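Local coordinates for protein discoidin-2 (Dictyostelium discoideum, PDB 2VM9) that binds galactose and N-acetylgalactosamine as a trimeric, calcium-containing lectin, and may take part in spore formation and spore coat assembly, at residues A[169-179]-A[233-244]; A[189-197]-A[249-257]. All coordinates share one frame; numbering follows the deposited sequence.

In the fold
Both interactions lie in the lectin-like region, residues 163-257, where two three-stranded antiparallel sheets face each other. Interaction 1 (169-179 with 233-244) closes the end of this small sandwich that carries the carbohydrate site: it includes Trp238, the side chain of Asn241 lies about 3 Å from that of Arg218, and that of Tyr244 about 3 Å from that of Asp209. Interaction 2 (189-197 with 249-257) closes the end nearer the middle of the chain, away from the annotated sites. The centres of the two contacts are about 26 Å apart, yet the two meet inside the sandwich, where Val169 CG2 lies 3.8 Å from Val189 CG2. Strand 243-254 runs through both.

Interaction 1 (A[169-179]-A[233-244]); sequences VSIGDRSLNSG and LTFITWGNNAVY
The guanidinium of Arg174 lies flat on the ring of Tyr244, with planes only 5° apart and CZ 3.7 Å from the ring centroid, in a cation-pi stack. Bends at chi2 (-67°) and chi3 (80°) fold the arginine back over its partner, which also brings CD onto the same ring as a CH-pi contact. NE and NH2 both grip Tyr244 O side-on, at 3.0 and 2.9 Å, so Tyr244 holds the guanidinium twice, by its ring against one face and by its carbonyl oxygen at the edge, in the guanidinium plane. Deeper in, Leu176 O accepts from Val243 N at 2.8 Å, while Leu176 CD1 reaches Phe235 CB. Ile171 CG1 sits over one face of the Phe235 ring, 3.7 Å from its centroid, and Leu233 CD1 covers the opposite face. Val169 CG1 continues this apolar layer against Leu233 CG. These side chains fill the interior between the two three-stranded sheets of the H-type lectin fold, strand 163-170 belonging to one and strand 230-237 to the other. A water within 2.8 Å of Asp173 O, Leu176 N and Val243 O bridges the loop and strand 243-254; it accepts from Leu176 N. The loop itself is shaped by an Asx turn, Asp173 OD1 accepting from Ser175 N; the hydroxyl of Ser175 donates to the same oxygen, which also forms a salt bridge with Arg187. Tyr244 packs on Asp209 of the carbohydrate site.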
loop_
_atom_site.group_PDB
_atom_site.type_symbol
_atom_site.label_atom_id
_atom_site.label_comp_id
_atom_site.label_asym_id
_atom_site.label_seq_id
_atom_site.Cartn_x
_atom_site.Cartn_y
_atom_site.Cartn_z
ATOM N N VAL A 169 -23.214 16.931 5.114
ATOM C CA VAL A 169 -24.121 17.719 4.308
ATOM C C VAL A 169 -25.465 17.801 5.046
ATOM O O VAL A 169 -25.912 16.816 5.606
ATOM C CB VAL A 169 -24.255 17.127 2.863
ATOM C CG1 VAL A 169 -24.606 15.646 2.885
ATOM C CG2 VAL A 169 -25.227 17.936 2.000
ATOM N N SER A 170 -26.088 18.970 5.014
ATOM C CA SER A 170 -27.385 19.185 5.674
ATOM C C SER A 170 -28.329 19.866 4.712
ATOM O O SER A 170 -27.911 20.411 3.685
ATOM C CB SER A 170 -27.216 20.111 6.892
ATOM O OG SER A 170 -26.297 19.596 7.852
ATOM N N ILE A 171 -29.618 19.844 5.042
ATOM C CA ILE A 171 -30.570 20.629 4.259
ATOM C C ILE A 171 -30.215 22.109 4.411
ATOM O O ILE A 171 -30.043 22.817 3.409
ATOM C CB ILE A 171 -32.017 20.375 4.721
ATOM C CG1 ILE A 171 -32.364 18.887 4.555
ATOM C CG2 ILE A 171 -32.997 21.255 3.896
ATOM C CD1 ILE A 171 -33.740 18.479 5.089
ATOM N N GLY A 172 -30.103 22.566 5.661
ATOM C CA GLY A 172 -29.564 23.891 5.934
ATOM C C GLY A 172 -30.566 25.007 5.776
ATOM O O GLY A 172 -30.224 26.187 5.956
ATOM N N ASP A 173 -31.807 24.640 5.462
ATOM C CA ASP A 173 -32.914 25.588 5.401
ATOM C C ASP A 173 -34.247 24.841 5.531
ATOM O O ASP A 173 -34.264 23.640 5.816
ATOM C CB ASP A 173 -32.864 26.431 4.112
ATOM C CG ASP A 173 -33.185 25.640 2.852
ATOM O OD1 ASP A 173 -33.648 24.478 2.921
ATOM O OD2 ASP A 173 -33.001 26.214 1.743
ATOM N N ARG A 174 -35.350 25.561 5.308
ATOM C CA ARG A 174 -36.686 25.016 5.592
ATOM C C ARG A 174 -37.367 24.429 4.352
ATOM O O ARG A 174 -38.613 24.339 4.297
ATOM C CB ARG A 174 -37.575 26.089 6.222
ATOM C CG ARG A 174 -36.920 26.821 7.366
ATOM C CD ARG A 174 -36.680 25.925 8.575
ATOM N NE ARG A 174 -35.490 25.055 8.487
ATOM C CZ ARG A 174 -34.238 25.412 8.769
ATOM N NH1 ARG A 174 -33.960 26.673 9.135
ATOM N NH2 ARG A 174 -33.255 24.508 8.690
ATOM N N SER A 175 -36.550 24.012 3.391
ATOM C CA SER A 175 -37.022 23.476 2.121
ATOM C C SER A 175 -38.031 22.336 2.265
ATOM O O SER A 175 -38.937 22.206 1.423
ATOM C CB SER A 175 -35.837 22.971 1.291
ATOM O OG SER A 175 -35.153 24.055 0.758
ATOM N N LEU A 176 -37.848 21.491 3.284
ATOM C CA LEU A 176 -38.733 20.357 3.519
ATOM C C LEU A 176 -39.647 20.539 4.724
ATOM O O LEU A 176 -40.319 19.589 5.162
ATOM C CB LEU A 176 -37.915 19.063 3.674
ATOM C CG LEU A 176 -37.150 18.586 2.430
ATOM C CD1 LEU A 176 -36.549 17.213 2.770
ATOM C CD2 LEU A 176 -38.049 18.490 1.160
ATOM N N ASN A 177 -39.697 21.759 5.228
ATOM C CA ASN A 177 -40.419 22.051 6.460
ATOM C C ASN A 177 -41.903 22.379 6.290
ATOM O O ASN A 177 -42.545 22.857 7.232
ATOM C CB ASN A 177 -39.737 23.174 7.244
ATOM C CG ASN A 177 -40.092 23.119 8.719
ATOM O OD1 ASN A 177 -40.045 22.038 9.330
ATOM N ND2 ASN A 177 -40.450 24.272 9.297
ATOM N N SER A 178 -42.449 22.100 5.111
ATOM C CA SER A 178 -43.874 22.333 4.853
ATOM C C SER A 178 -44.289 21.504 3.661
ATOM O O SER A 178 -43.443 21.034 2.910
ATOM C CB SER A 178 -44.146 23.822 4.544
ATOM O OG SER A 178 -43.457 24.254 3.377
ATOM N N GLY A 179 -45.597 21.357 3.468
ATOM C CA GLY A 179 -46.085 20.675 2.276
ATOM C C GLY A 179 -46.622 19.282 2.496
ATOM O O GLY A 179 -46.626 18.750 3.613
ATOM N N LEU A 233 -26.748 14.736 -2.533
ATOM C CA LEU A 233 -27.484 14.158 -1.395
ATOM C C LEU A 233 -28.927 14.595 -1.591
ATOM O O LEU A 233 -29.237 15.793 -1.507
ATOM C CB LEU A 233 -26.942 14.692 -0.084
ATOM C CG LEU A 233 -27.265 13.871 1.194
ATOM C CD1 LEU A 233 -28.696 13.374 1.220
ATOM C CD2 LEU A 233 -26.325 12.709 1.369
ATOM N N THR A 234 -29.790 13.636 -1.915
ATOM C CA THR A 234 -31.187 13.936 -2.072
ATOM C C THR A 234 -31.840 13.668 -0.709
ATOM O O THR A 234 -31.763 12.541 -0.211
ATOM C CB THR A 234 -31.813 13.076 -3.176
ATOM O OG1 THR A 234 -31.147 13.354 -4.429
ATOM C CG2 THR A 234 -33.307 13.400 -3.297
ATOM N N PHE A 235 -32.419 14.722 -0.120
ATOM C CA PHE A 235 -33.117 14.622 1.162
ATOM C C PHE A 235 -34.574 14.435 0.805
ATOM O O PHE A 235 -35.096 15.142 -0.064
ATOM C CB PHE A 235 -32.942 15.896 1.976
ATOM C CG PHE A 235 -31.530 16.110 2.463
ATOM C CD1 PHE A 235 -31.175 15.728 3.747
ATOM C CD2 PHE A 235 -30.574 16.718 1.641
ATOM C CE1 PHE A 235 -29.884 15.937 4.223
ATOM C CE2 PHE A 235 -29.259 16.910 2.094
ATOM C CZ PHE A 235 -28.911 16.525 3.398
ATOM N N ILE A 236 -35.238 13.514 1.490
ATOM C CA ILE A 236 -36.569 13.110 1.076
ATOM C C ILE A 236 -37.495 13.047 2.288
ATOM O O ILE A 236 -37.102 12.519 3.338
ATOM C CB ILE A 236 -36.482 11.693 0.457
ATOM C CG1 ILE A 236 -35.480 11.677 -0.713
ATOM C CG2 ILE A 236 -37.875 11.172 0.083
ATOM C CD1 ILE A 236 -35.084 10.282 -1.139
ATOM N N THR A 237 -38.708 13.579 2.138
ATOM C CA THR A 237 -39.779 13.227 3.053
ATOM C C THR A 237 -41.051 12.977 2.238
ATOM O O THR A 237 -41.083 13.199 1.034
ATOM C CB THR A 237 -39.965 14.308 4.182
ATOM O OG1 THR A 237 -40.803 13.771 5.215
ATOM C CG2 THR A 237 -40.580 15.612 3.631
ATOM N N TRP A 238 -42.095 12.501 2.900
ATOM C CA TRP A 238 -43.338 12.200 2.197
ATOM C C TRP A 238 -44.438 12.196 3.241
ATOM O O TRP A 238 -44.235 12.717 4.359
ATOM C CB TRP A 238 -43.235 10.918 1.333
ATOM C CG TRP A 238 -42.963 9.619 2.091
ATOM C CD1 TRP A 238 -43.858 8.624 2.330
ATOM C CD2 TRP A 238 -41.717 9.191 2.678
ATOM N NE1 TRP A 238 -43.262 7.594 3.028
ATOM C CE2 TRP A 238 -41.946 7.919 3.256
ATOM C CE3 TRP A 238 -40.434 9.756 2.769
ATOM C CZ2 TRP A 238 -40.945 7.214 3.946
ATOM C CZ3 TRP A 238 -39.426 9.054 3.435
ATOM C CH2 TRP A 238 -39.694 7.785 4.028
ATOM N N GLY A 239 -45.622 11.701 2.893
ATOM C CA GLY A 239 -46.791 12.033 3.723
ATOM C C GLY A 239 -46.817 13.538 3.974
ATOM O O GLY A 239 -46.445 14.325 3.096
ATOM N N ASN A 240 -47.240 13.954 5.168
ATOM C CA ASN A 240 -47.261 15.372 5.525
ATOM C C ASN A 240 -46.171 15.836 6.513
ATOM O O ASN A 240 -46.274 16.905 7.111
ATOM C CB ASN A 240 -48.659 15.783 6.022
ATOM C CG ASN A 240 -49.711 15.650 4.943
ATOM O OD1 ASN A 240 -49.429 15.815 3.769
ATOM N ND2 ASN A 240 -50.923 15.306 5.342
ATOM N N ASN A 241 -45.082 15.074 6.620
ATOM C CA ASN A 241 -44.037 15.448 7.562
ATOM C C ASN A 241 -43.404 16.771 7.222
ATOM O O ASN A 241 -43.055 17.007 6.071
ATOM C CB ASN A 241 -42.936 14.394 7.585
ATOM C CG ASN A 241 -43.407 13.099 8.199
ATOM O OD1 ASN A 241 -44.089 12.311 7.552
ATOM N ND2 ASN A 241 -43.017 12.868 9.443
ATOM N N ALA A 242 -43.233 17.597 8.243
ATOM C CA ALA A 242 -42.489 18.857 8.133
ATOM C C ALA A 242 -41.088 18.560 8.664
ATOM O O ALA A 242 -40.893 18.353 9.870
ATOM C CB ALA A 242 -43.174 19.936 8.969
ATOM N N VAL A 243 -40.107 18.524 7.765
ATOM C CA VAL A 243 -38.716 18.268 8.180
ATOM C C VAL A 243 -37.980 19.606 8.231
ATOM O O VAL A 243 -37.904 20.302 7.222
ATOM C CB VAL A 243 -37.998 17.315 7.198
ATOM C CG1 VAL A 243 -36.487 17.212 7.534
ATOM C CG2 VAL A 243 -38.684 15.931 7.190
ATOM N N TYR A 244 -37.475 19.969 9.420
ATOM C CA TYR A 244 -36.819 21.268 9.635
ATOM C C TYR A 244 -35.365 21.240 9.165
ATOM O O TYR A 244 -34.903 22.147 8.454
ATOM C CB TYR A 244 -36.904 21.615 11.133
ATOM C CG TYR A 244 -36.474 23.006 11.484
ATOM C CD1 TYR A 244 -37.432 24.007 11.656
ATOM C CD2 TYR A 244 -35.129 23.327 11.643
ATOM C CE1 TYR A 244 -37.065 25.279 12.002
ATOM C CE2 TYR A 244 -34.743 24.621 11.978
ATOM C CZ TYR A 244 -35.736 25.583 12.160
ATOM O OH TYR A 244 -35.405 26.877 12.492
HETATM O O HOH W 1 -36.151 21.622 5.542
HETATM O O HOH W 2 -40.392 20.710 11.573
HETATM O O HOH W 3 -45.451 19.383 6.045
#

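Interaction 2 (A[189-197]-A[249-257]); sequences VKFPVEFLS and DYVAVEFNN
This contact joins the two sheets of the lectin sandwich, apolar along the strands and polar near the C-terminus, as strand 183-190 and the loop after it face the end of strand 243-254. Val189 CG1 meets Tyr250 CE2 at 3.5 Å. The tyrosine hydroxyl lies at the edge of the Phe191 ring, near its plane, and a water 2.6 Å from Tyr250 OH links it weakly to Lys190 O. Ala252 CB touches both aromatic rings obliquely, at Phe191 CE1 (3.6 Å) and Phe195 CE2 (3.8 Å); Phe195 in turn places CE2 over the face of Phe191. At the polar end, Glu254 extends its chain beyond CG, so that OE2 accepts three hydrogen bonds: from Ser197 N (2.6 Å), Ser197 OG (2.7 Å) and Asn257 ND2 (2.9 Å). The serine hydroxyl meets the anti lone pair of Glu254 OE2, whereas the amide comes from above the carboxylate plane. These three donors would probably favour the charged carboxylate. Another subunit covers this end: its Tyr159 packs on Phe195 and Glu254, and His72 of that subunit hydrogen-bonds to Asn257 OD1. Two facing three-stranded antiparallel sheets, assembled as a trimer, are characteristic of the H-type lectin domain.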
loop_
_atom_site.group_PDB
_atom_site.type_symbol
_atom_site.label_atom_id
_atom_site.label_comp_id
_atom_site.label_asym_id
_atom_site.label_seq_id
_atom_site.Cartn_x
_atom_site.Cartn_y
_atom_site.Cartn_z
ATOM N N VAL A 189 -22.801 18.092 -3.387
ATOM C CA VAL A 189 -21.590 17.984 -2.607
ATOM C C VAL A 189 -20.413 17.866 -3.573
ATOM O O VAL A 189 -20.430 17.058 -4.485
ATOM C CB VAL A 189 -21.662 16.762 -1.653
ATOM C CG1 VAL A 189 -20.405 16.657 -0.794
ATOM C CG2 VAL A 189 -22.935 16.850 -0.763
ATOM N N LYS A 190 -19.408 18.701 -3.376
ATOM C CA LYS A 190 -18.182 18.598 -4.167
ATOM C C LYS A 190 -17.127 17.967 -3.267
ATOM O O LYS A 190 -16.947 18.405 -2.129
ATOM C CB LYS A 190 -17.754 19.998 -4.632
ATOM C CG LYS A 190 -16.549 20.002 -5.567
ATOM C CD LYS A 190 -16.135 21.436 -5.932
ATOM C CE LYS A 190 -14.614 21.618 -5.799
ATOM N NZ LYS A 190 -14.124 21.381 -4.379
ATOM N N PHE A 191 -16.451 16.922 -3.753
ATOM C CA PHE A 191 -15.403 16.266 -2.965
ATOM C C PHE A 191 -14.252 17.257 -2.799
ATOM O O PHE A 191 -13.995 18.039 -3.712
ATOM C CB PHE A 191 -14.883 14.989 -3.648
ATOM C CG PHE A 191 -15.932 13.916 -3.829
ATOM C CD1 PHE A 191 -16.735 13.506 -2.750
ATOM C CD2 PHE A 191 -16.100 13.295 -5.066
ATOM C CE1 PHE A 191 -17.711 12.504 -2.927
ATOM C CE2 PHE A 191 -17.070 12.288 -5.255
ATOM C CZ PHE A 191 -17.881 11.896 -4.167
ATOM N N PRO A 192 -13.577 17.245 -1.638
ATOM C CA PRO A 192 -12.412 18.138 -1.509
ATOM C C PRO A 192 -11.453 18.020 -2.706
ATOM O O PRO A 192 -10.971 19.042 -3.210
ATOM C CB PRO A 192 -11.757 17.663 -0.221
ATOM C CG PRO A 192 -12.936 17.171 0.622
ATOM C CD PRO A 192 -13.823 16.477 -0.402
ATOM N N VAL A 193 -11.219 16.797 -3.181
ATOM C CA VAL A 193 -10.345 16.537 -4.335
ATOM C C VAL A 193 -11.066 15.634 -5.320
ATOM O O VAL A 193 -11.808 14.739 -4.900
ATOM C CB VAL A 193 -9.020 15.820 -3.876
ATOM C CG1 VAL A 193 -8.097 15.516 -5.068
ATOM C CG2 VAL A 193 -8.295 16.643 -2.851
ATOM N N GLU A 194 -10.857 15.842 -6.620
ATOM C CA GLU A 194 -11.493 14.991 -7.622
ATOM C C GLU A 194 -10.867 13.594 -7.616
ATOM O O GLU A 194 -9.635 13.451 -7.590
ATOM C CB GLU A 194 -11.432 15.612 -9.026
ATOM C CG GLU A 194 -12.130 14.774 -10.086
ATOM C CD GLU A 194 -12.150 15.402 -11.478
ATOM O OE1 GLU A 194 -11.586 16.499 -11.671
ATOM O OE2 GLU A 194 -12.770 14.801 -12.371
ATOM N N PHE A 195 -11.716 12.570 -7.591
ATOM C CA PHE A 195 -11.273 11.185 -7.671
ATOM C C PHE A 195 -10.829 10.852 -9.106
ATOM O O PHE A 195 -11.264 11.491 -10.072
ATOM C CB PHE A 195 -12.408 10.216 -7.301
ATOM C CG PHE A 195 -12.690 10.093 -5.810
ATOM C CD1 PHE A 195 -11.836 9.401 -4.971
ATOM C CD2 PHE A 195 -13.871 10.598 -5.277
ATOM C CE1 PHE A 195 -12.119 9.245 -3.604
ATOM C CE2 PHE A 195 -14.162 10.449 -3.903
ATOM C CZ PHE A 195 -13.297 9.778 -3.073
ATOM N N LEU A 196 -10.011 9.808 -9.239
ATOM C CA LEU A 196 -9.629 9.305 -10.568
ATOM C C LEU A 196 -10.736 8.494 -11.251
ATOM O O LEU A 196 -10.844 8.477 -12.487
ATOM C CB LEU A 196 -8.324 8.500 -10.478
ATOM C CG LEU A 196 -7.107 9.325 -10.051
ATOM C CD1 LEU A 196 -5.874 8.426 -9.887
ATOM C CD2 LEU A 196 -6.859 10.439 -11.061
ATOM N N SER A 197 -11.574 7.826 -10.455
ATOM C CA SER A 197 -12.729 7.113 -10.999
ATOM C C SER A 197 -13.921 7.349 -10.059
ATOM O O SER A 197 -13.759 7.951 -8.986
ATOM C CB SER A 197 -12.444 5.623 -11.112
ATOM O OG SER A 197 -12.223 5.073 -9.825
ATOM N N ASP A 249 -23.371 12.460 7.616
ATOM C CA ASP A 249 -21.958 12.316 7.268
ATOM C C ASP A 249 -21.910 11.391 6.058
ATOM O O ASP A 249 -22.713 10.455 5.942
ATOM C CB ASP A 249 -21.170 11.696 8.417
ATOM C CG ASP A 249 -20.601 12.749 9.374
ATOM O OD1 ASP A 249 -20.638 13.963 9.033
ATOM O OD2 ASP A 249 -20.131 12.362 10.463
ATOM N N TYR A 250 -20.971 11.639 5.161
ATOM C CA TYR A 250 -20.761 10.703 4.061
ATOM C C TYR A 250 -19.328 10.189 4.041
ATOM O O TYR A 250 -18.396 10.874 4.499
ATOM C CB TYR A 250 -21.114 11.334 2.711
ATOM C CG TYR A 250 -20.077 12.320 2.174
ATOM C CD1 TYR A 250 -18.929 11.857 1.486
ATOM C CD2 TYR A 250 -20.242 13.694 2.337
ATOM C CE1 TYR A 250 -17.976 12.747 0.993
ATOM C CE2 TYR A 250 -19.283 14.617 1.834
ATOM C CZ TYR A 250 -18.163 14.119 1.153
ATOM O OH TYR A 250 -17.213 14.992 0.658
ATOM N N VAL A 251 -19.174 8.985 3.494
ATOM C CA VAL A 251 -17.857 8.375 3.300
ATOM C C VAL A 251 -17.844 7.926 1.836
ATOM O O VAL A 251 -18.616 7.054 1.450
ATOM C CB VAL A 251 -17.617 7.192 4.269
ATOM C CG1 VAL A 251 -16.248 6.527 3.993
ATOM C CG2 VAL A 251 -17.683 7.666 5.766
ATOM N N ALA A 252 -17.036 8.610 1.021
ATOM C CA ALA A 252 -16.909 8.277 -0.389
ATOM C C ALA A 252 -15.683 7.381 -0.520
ATOM O O ALA A 252 -14.597 7.742 -0.033
ATOM C CB ALA A 252 -16.736 9.515 -1.203
ATOM N N VAL A 253 -15.869 6.226 -1.149
ATOM C CA VAL A 253 -14.805 5.222 -1.231
ATOM C C VAL A 253 -14.530 4.894 -2.693
ATOM O O VAL A 253 -15.432 4.541 -3.446
ATOM C CB VAL A 253 -15.163 3.911 -0.471
ATOM C CG1 VAL A 253 -13.986 2.924 -0.521
ATOM C CG2 VAL A 253 -15.545 4.202 0.992
ATOM N N GLU A 254 -13.258 4.984 -3.082
ATOM C CA GLU A 254 -12.867 4.661 -4.461
ATOM C C GLU A 254 -12.056 3.384 -4.454
ATOM O O GLU A 254 -11.066 3.293 -3.727
ATOM C CB GLU A 254 -12.024 5.794 -5.053
ATOM C CG GLU A 254 -11.749 5.595 -6.547
ATOM C CD GLU A 254 -10.619 6.454 -7.084
ATOM O OE1 GLU A 254 -9.753 6.891 -6.298
ATOM O OE2 GLU A 254 -10.589 6.649 -8.318
ATOM N N PHE A 255 -12.469 2.409 -5.271
ATOM C CA PHE A 255 -11.853 1.091 -5.258
ATOM C C PHE A 255 -10.899 0.901 -6.410
ATOM O O PHE A 255 -11.089 1.472 -7.487
ATOM C CB PHE A 255 -12.916 -0.006 -5.330
ATOM C CG PHE A 255 -13.821 -0.047 -4.142
ATOM C CD1 PHE A 255 -13.368 -0.552 -2.927
ATOM C CD2 PHE A 255 -15.131 0.415 -4.236
ATOM C CE1 PHE A 255 -14.206 -0.605 -1.822
ATOM C CE2 PHE A 255 -15.984 0.379 -3.128
ATOM C CZ PHE A 255 -15.528 -0.135 -1.925
ATOM N N ASN A 256 -9.866 0.104 -6.156
ATOM C CA ASN A 256 -9.061 -0.508 -7.211
ATOM C C ASN A 256 -8.291 0.513 -8.049
ATOM O O ASN A 256 -7.997 0.275 -9.229
ATOM C CB ASN A 256 -9.961 -1.387 -8.110
ATOM C CG ASN A 256 -9.201 -2.531 -8.767
ATOM O OD1 ASN A 256 -8.370 -3.185 -8.128
ATOM N ND2 ASN A 256 -9.475 -2.767 -10.051
ATOM N N ASN A 257 -7.957 1.649 -7.449
ATOM C CA ASN A 257 -7.363 2.724 -8.233
ATOM C C ASN A 257 -6.152 3.318 -7.534
ATOM O O ASN A 257 -5.688 2.773 -6.516
ATOM C CB ASN A 257 -8.417 3.803 -8.565
ATOM C CG ASN A 257 -8.460 4.158 -10.056
ATOM O OD1 ASN A 257 -7.997 3.395 -10.912
ATOM N ND2 ASN A 257 -9.024 5.317 -10.368
ATOM O OXT ASN A 257 -5.617 4.346 -7.980
HETATM O O HOH W 4 -17.458 17.594 1.090
HETATM O O HOH W 5 -13.141 2.219 -9.412
#